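Local coordinates for serine-pyruvate aminotransferase (AgxT) (Sulfolobus solfataricus, PDB 3ZRP), which probably transfers the amino group of serine to pyruvate, using pyridoxal 5'-phosphate as cofactor, and may also act on alanine and glyoxylate, at residues T64-S69 / V182-S187. Residues are numbered along the deposited sequence; the frame is centred on the assembly and turned at random.
Sequences TSAMES and VYLTAS. With PLP (pyridoxal-5'-phosphate), chain C.
Leu184 of strand 182-186 packs against Ala66 and Met67 on helix 63-69. The contact is apolar, and no hydrogen bond crosses it. Helix and strand run roughly antiparallel, their axes 8.0 Å apart at the closest. The two methyl branches of Leu184 divide the work. CD2 lies on the helix backbone, 3.8 Å from Met67 CA. CD1 meets the Met67 side chain, 4.0 Å from CG, and also touches the Ala66 methyl. The Met67 and Leu184 side chains cross at about a right angle. CG of Leu184 sits between its backbone N and carbonyl carbon (chi1 63°); with the second torsion at 84°, both methyls reach Met67. An alanine in place of Leu184 would probably leave a gap against Met67 and let its thioether move at the edge of the PLP ring. Trp92 of helix 87-96 packs on both Met67 and Leu184.

The helix start bonds the cofactor, while Thr185 OG1 bonds Gly164 O. Thr64 grips one phosphate oxygen of PLP twice: its N is 2.8 Å from O3P and its OG1 2.5 Å. OG1 also bonds Arg91 NH1. Met67 turns away from the strand at its far end, where SD comes 3.9 Å from PLP C6. Ser69 OG bonds back to Ala66 O at 2.7 Å. Glu68 bonds backbone amides of Tyr219 and Tyr220 of the second subunit.

Helix and strand thus join in the PLP pocket of a class-V aminotransferase, where Tyr240 and Thr243 of the second subunit also bond PLP. The helix N-terminal end, with Thr64 N on a phosphate oxygen and Gly63 N also bonded to PLP, is likely to stabilise the phosphate charge.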
loop_
_atom_site.group_PDB
_atom_site.type_symbol
_atom_site.label_atom_id
_atom_site.label_comp_id
_atom_site.label_asym_id
_atom_site.label_seq_id
_atom_site.Cartn_x
_atom_site.Cartn_y
_atom_site.Cartn_z
ATOM N N THR A 64 -6.616 7.146 -2.844
ATOM C CA THR A 64 -5.803 7.919 -3.819
ATOM C C THR A 64 -5.105 7.055 -4.923
ATOM O O THR A 64 -5.026 7.471 -6.091
ATOM C CB THR A 64 -4.722 8.806 -3.061
ATOM O OG1 THR A 64 -5.400 9.536 -2.036
ATOM C CG2 THR A 64 -4.043 9.736 -4.021
ATOM N N SER A 65 -4.621 5.862 -4.562
ATOM C CA SER A 65 -3.941 5.022 -5.525
ATOM C C SER A 65 -5.025 4.450 -6.455
ATOM O O SER A 65 -4.796 4.429 -7.656
ATOM C CB SER A 65 -3.132 3.890 -4.912
ATOM O OG SER A 65 -3.886 3.000 -4.119
ATOM N N ALA A 66 -6.192 4.173 -5.896
ATOM C CA ALA A 66 -7.318 3.709 -6.750
ATOM C C ALA A 66 -7.675 4.808 -7.756
ATOM O O ALA A 66 -7.788 4.554 -8.953
ATOM C CB ALA A 66 -8.524 3.312 -5.926
ATOM N N MET A 67 -7.834 6.033 -7.287
ATOM C CA MET A 67 -8.146 7.151 -8.201
ATOM C C MET A 67 -7.098 7.275 -9.316
ATOM O O MET A 67 -7.447 7.337 -10.499
ATOM C CB MET A 67 -8.259 8.478 -7.429
ATOM C CG MET A 67 -9.471 8.593 -6.477
ATOM S SD MET A 67 -9.254 9.961 -5.297
ATOM C CE MET A 67 -9.706 11.406 -6.307
ATOM N N GLU A 68 -5.812 7.301 -8.952
ATOM C CA GLU A 68 -4.752 7.443 -9.944
ATOM C C GLU A 68 -4.694 6.270 -10.945
ATOM O O GLU A 68 -4.393 6.468 -12.141
ATOM C CB GLU A 68 -3.397 7.665 -9.242
ATOM C CG GLU A 68 -2.227 7.887 -10.212
ATOM C CD GLU A 68 -0.994 8.538 -9.517
ATOM O OE1 GLU A 68 -0.983 8.697 -8.270
ATOM O OE2 GLU A 68 -0.047 8.847 -10.244
ATOM N N SER A 69 -5.004 5.065 -10.466
ATOM C CA SER A 69 -5.059 3.881 -11.324
ATOM C C SER A 69 -6.055 4.020 -12.508
ATOM O O SER A 69 -5.965 3.273 -13.472
ATOM C CB SER A 69 -5.312 2.612 -10.516
ATOM O OG SER A 69 -6.702 2.394 -10.249
ATOM N N VAL A 182 -16.058 2.885 -13.631
ATOM C CA VAL A 182 -15.199 2.620 -12.465
ATOM C C VAL A 182 -15.868 3.177 -11.222
ATOM O O VAL A 182 -16.136 4.362 -11.129
ATOM C CB VAL A 182 -13.795 3.309 -12.558
ATOM C CG1 VAL A 182 -12.945 2.931 -11.321
ATOM C CG2 VAL A 182 -13.044 2.929 -13.862
ATOM N N TYR A 183 -16.133 2.318 -10.249
ATOM C CA TYR A 183 -16.634 2.765 -8.953
ATOM C C TYR A 183 -15.519 2.358 -7.996
ATOM O O TYR A 183 -15.065 1.217 -8.046
ATOM C CB TYR A 183 -17.983 2.072 -8.605
ATOM C CG TYR A 183 -18.976 3.021 -7.981
ATOM C CD1 TYR A 183 -18.700 3.633 -6.751
ATOM C CD2 TYR A 183 -20.181 3.344 -8.634
ATOM C CE1 TYR A 183 -19.591 4.533 -6.171
ATOM C CE2 TYR A 183 -21.100 4.233 -8.058
ATOM C CZ TYR A 183 -20.784 4.841 -6.827
ATOM O OH TYR A 183 -21.637 5.742 -6.233
ATOM N N LEU A 184 -15.012 3.280 -7.188
ATOM C CA LEU A 184 -13.859 2.930 -6.383
ATOM C C LEU A 184 -14.076 3.336 -4.921
ATOM O O LEU A 184 -14.916 4.211 -4.612
ATOM C CB LEU A 184 -12.563 3.537 -6.969
ATOM C CG LEU A 184 -12.487 5.068 -7.007
ATOM C CD1 LEU A 184 -12.004 5.638 -5.658
ATOM C CD2 LEU A 184 -11.587 5.572 -8.154
ATOM N N THR A 185 -13.355 2.658 -4.034
ATOM C CA THR A 185 -13.403 2.963 -2.619
ATOM C C THR A 185 -12.051 2.604 -1.951
ATOM O O THR A 185 -11.045 2.333 -2.648
ATOM C CB THR A 185 -14.666 2.325 -1.929
ATOM O OG1 THR A 185 -14.802 2.857 -0.617
ATOM C CG2 THR A 185 -14.588 0.797 -1.837
ATOM N N ALA A 186 -12.015 2.654 -0.627
ATOM C CA ALA A 186 -10.819 2.278 0.142
ATOM C C ALA A 186 -11.224 1.297 1.227
ATOM O O ALA A 186 -12.411 1.165 1.519
ATOM C CB ALA A 186 -10.171 3.533 0.774
ATOM N N SER A 187 -10.251 0.626 1.848
ATOM C CA SER A 187 -10.580 -0.358 2.869
ATOM C C SER A 187 -11.037 0.222 4.219
ATOM O O SER A 187 -11.797 -0.407 4.957
ATOM C CB SER A 187 -9.443 -1.374 3.034
ATOM O OG SER A 187 -8.191 -0.758 3.266
HETATM N N1 PLP C . -11.722 10.450 -1.704
HETATM C C2 PLP C . -12.489 10.715 -0.591
HETATM C C2A PLP C . -13.920 11.143 -0.783
HETATM C C3 PLP C . -11.949 10.569 0.706
HETATM O O3 PLP C . -12.658 10.769 1.689
HETATM C C4 PLP C . -10.625 10.150 0.877
HETATM C C4A PLP C . -10.082 9.965 2.299
HETATM C C5 PLP C . -9.865 9.914 -0.288
HETATM C C6 PLP C . -10.424 10.038 -1.577
HETATM C C5A PLP C . -8.430 9.477 -0.245
HETATM O O4P PLP C . -8.240 8.158 0.274
HETATM P P PLP C . -6.859 7.653 0.868
HETATM O O1P PLP C . -7.197 6.249 1.263
HETATM O O2P PLP C . -6.639 8.575 2.021
HETATM O O3P PLP C . -5.908 7.808 -0.265
#